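Local coordinates for acetoin utilization protein (PDB 2Q04) that probably transfers an acetyl group as a member of the GNAT acetyltransferase family, and is named for a role in acetoin utilization, at residues V76-P81 with P124-Y129. Numbering follows the deposited sequence.
Sequences VTFLYP and PAMEHY
Phe78 and Met126, a selenomethionine in this crystal, make the main touch between strand 71-79 of the central mixed sheet and the loop that leads from helix 112-121 to strand 130-135, a piece of buried packing within the GNAT-family region. The terminal methyl CE of Met126 sits over the centre of the Phe78 ring, 3.8 Å from its centroid and only 13° off the ring normal, a CH-pi contact; the chalcogen next to the methyl, sulfur in the natural residue, probably polarises its C-H bonds somewhat. An unbranched, flexible chain suits Met126: the CA atoms of Phe78 and Met126 lie 10.3 Å apart, and bends at chi2 (-58°) and chi3 (-100°) bring the methyl down on the ring while the two side chains cross at about a right angle. Phe78 offers a flat, uncharged face rich in pi electrons.

A second, looser touch lies further along segment 76-81, where Tyr80 OH comes to the edge of the Tyr129 ring, 4.4 Å from Tyr129 CE1. Both tyrosine hydroxyls hydrogen-bond to Gly1 N, probably a tag remnant; Tyr80 OH also bonds to Pro93 O, a polar partner that a phenol suits.

Behind this first shell, Leu98 and Ser120 pack on Phe78, Met121 and Arg62 on Met126, and Leu96 on Tyr129. Segment 124-128 is a short 3-10 turn in which His128 N bonds to Ala125 O at 3.1 Å, which probably helps to hold the turn that carries Met126. An alanine in place of Phe78 would probably leave the Met126 methyl without its aromatic seat and open a gap beneath it. With no hydrogen bond directly between the segments, the contact is small and mainly apolar, chiefly dispersion and the CH-pi touch.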
loop_
_atom_site.group_PDB
_atom_site.type_symbol
_atom_site.label_atom_id
_atom_site.label_comp_id
_atom_site.label_asym_id
_atom_site.label_seq_id
_atom_site.Cartn_x
_atom_site.Cartn_y
_atom_site.Cartn_z
ATOM N N VAL A 76 -4.749 -3.626 2.450
ATOM C CA VAL A 76 -3.582 -3.043 1.851
ATOM C C VAL A 76 -3.319 -3.780 0.550
ATOM O O VAL A 76 -3.418 -5.016 0.502
ATOM C CB VAL A 76 -2.344 -3.116 2.793
ATOM C CG1 VAL A 76 -1.988 -4.559 3.116
ATOM C CG2 VAL A 76 -1.161 -2.399 2.169
ATOM N N THR A 77 -3.032 -3.018 -0.524
ATOM C CA THR A 77 -2.921 -3.593 -1.881
ATOM C C THR A 77 -1.513 -3.515 -2.433
ATOM O O THR A 77 -0.762 -2.599 -2.115
ATOM C CB THR A 77 -3.849 -2.876 -2.871
ATOM O OG1 THR A 77 -3.312 -1.584 -3.189
ATOM C CG2 THR A 77 -5.239 -2.725 -2.296
ATOM N N PHE A 78 -1.163 -4.500 -3.271
ATOM C CA PHE A 78 0.119 -4.517 -3.961
ATOM C C PHE A 78 -0.099 -4.925 -5.373
ATOM O O PHE A 78 -0.850 -5.856 -5.645
ATOM C CB PHE A 78 1.083 -5.494 -3.304
ATOM C CG PHE A 78 1.400 -5.166 -1.920
ATOM C CD1 PHE A 78 2.497 -4.375 -1.616
ATOM C CD2 PHE A 78 0.596 -5.628 -0.881
ATOM C CE1 PHE A 78 2.791 -4.045 -0.292
ATOM C CE2 PHE A 78 0.884 -5.309 0.433
ATOM C CZ PHE A 78 1.987 -4.521 0.730
ATOM N N LEU A 79 0.554 -4.225 -6.288
ATOM C CA LEU A 79 0.486 -4.547 -7.706
ATOM C C LEU A 79 1.551 -3.763 -8.425
ATOM O O LEU A 79 2.224 -2.916 -7.817
ATOM C CB LEU A 79 -0.903 -4.204 -8.280
ATOM C CG LEU A 79 -1.326 -2.722 -8.282
ATOM C CD1 LEU A 79 -2.588 -2.542 -9.117
ATOM C CD2 LEU A 79 -1.531 -2.183 -6.852
ATOM N N TYR A 80 1.718 -4.023 -9.719
ATOM C CA TYR A 80 2.678 -3.263 -10.511
ATOM C C TYR A 80 2.190 -1.844 -10.691
ATOM O O TYR A 80 0.987 -1.607 -10.757
ATOM C CB TYR A 80 2.917 -3.917 -11.873
ATOM C CG TYR A 80 3.844 -5.108 -11.824
ATOM C CD1 TYR A 80 5.039 -5.055 -11.107
ATOM C CD2 TYR A 80 3.571 -6.253 -12.556
ATOM C CE1 TYR A 80 5.889 -6.122 -11.066
ATOM C CE2 TYR A 80 4.428 -7.336 -12.531
ATOM C CZ TYR A 80 5.590 -7.265 -11.788
ATOM O OH TYR A 80 6.456 -8.338 -11.757
ATOM N N PRO A 81 3.131 -0.878 -10.753
ATOM C CA PRO A 81 2.779 0.531 -10.905
ATOM C C PRO A 81 1.881 0.801 -12.108
ATOM O O PRO A 81 1.938 0.082 -13.094
ATOM C CB PRO A 81 4.139 1.215 -11.080
ATOM C CG PRO A 81 5.106 0.309 -10.450
ATOM C CD PRO A 81 4.593 -1.067 -10.656
ATOM N N PRO A 124 8.623 -14.175 2.283
ATOM C CA PRO A 124 10.018 -13.921 1.897
ATOM C C PRO A 124 10.165 -13.375 0.469
ATOM O O PRO A 124 11.225 -12.867 0.117
ATOM C CB PRO A 124 10.672 -15.303 2.002
ATOM C CG PRO A 124 9.774 -16.100 2.879
ATOM C CD PRO A 124 8.407 -15.582 2.684
ATOM N N ALA A 125 9.111 -13.520 -0.344
ATOM C CA ALA A 125 9.114 -13.035 -1.741
ATOM C C ALA A 125 9.190 -11.534 -1.814
ATOM O O ALA A 125 9.705 -10.986 -2.783
ATOM C CB ALA A 125 7.869 -13.524 -2.474
HETATM N N MSE A 126 8.686 -10.860 -0.777
HETATM C CA MSE A 126 8.664 -9.377 -0.745
HETATM C C MSE A 126 10.073 -8.779 -0.690
HETATM O O MSE A 126 10.265 -7.593 -1.016
HETATM C CB MSE A 126 7.843 -8.876 0.456
HETATM C CG MSE A 126 6.429 -9.377 0.473
HETATM SE SE MSE A 126 5.493 -8.898 -1.120
HETATM C CE MSE A 126 4.504 -7.385 -0.486
ATOM N N GLU A 127 11.057 -9.594 -0.282
ATOM C CA GLU A 127 12.445 -9.137 -0.197
ATOM C C GLU A 127 13.090 -9.024 -1.566
ATOM O O GLU A 127 14.165 -8.443 -1.699
ATOM C CB GLU A 127 13.267 -10.077 0.689
ATOM C CG GLU A 127 12.836 -10.086 2.165
ATOM C CD GLU A 127 13.103 -8.737 2.893
ATOM O OE1 GLU A 127 13.651 -7.799 2.263
ATOM O OE2 GLU A 127 12.772 -8.638 4.096
ATOM N N HIS A 128 12.430 -9.570 -2.587
ATOM C CA HIS A 128 12.950 -9.524 -3.949
ATOM C C HIS A 128 12.446 -8.298 -4.718
ATOM O O HIS A 128 12.855 -8.058 -5.857
ATOM C CB HIS A 128 12.575 -10.796 -4.696
ATOM C CG HIS A 128 13.192 -12.031 -4.124
ATOM N ND1 HIS A 128 14.384 -12.549 -4.583
ATOM C CD2 HIS A 128 12.795 -12.840 -3.112
ATOM C CE1 HIS A 128 14.686 -13.631 -3.889
ATOM N NE2 HIS A 128 13.740 -13.828 -2.990
ATOM N N TYR A 129 11.573 -7.517 -4.084
ATOM C CA TYR A 129 10.990 -6.341 -4.729
ATOM C C TYR A 129 11.438 -5.060 -4.087
ATOM O O TYR A 129 11.747 -5.016 -2.897
ATOM C CB TYR A 129 9.463 -6.404 -4.679
ATOM C CG TYR A 129 8.868 -7.501 -5.509
ATOM C CD1 TYR A 129 8.596 -7.309 -6.859
ATOM C CD2 TYR A 129 8.555 -8.722 -4.947
ATOM C CE1 TYR A 129 8.036 -8.315 -7.625
ATOM C CE2 TYR A 129 8.003 -9.737 -5.700
ATOM C CZ TYR A 129 7.746 -9.536 -7.038
ATOM O OH TYR A 129 7.194 -10.558 -7.790
#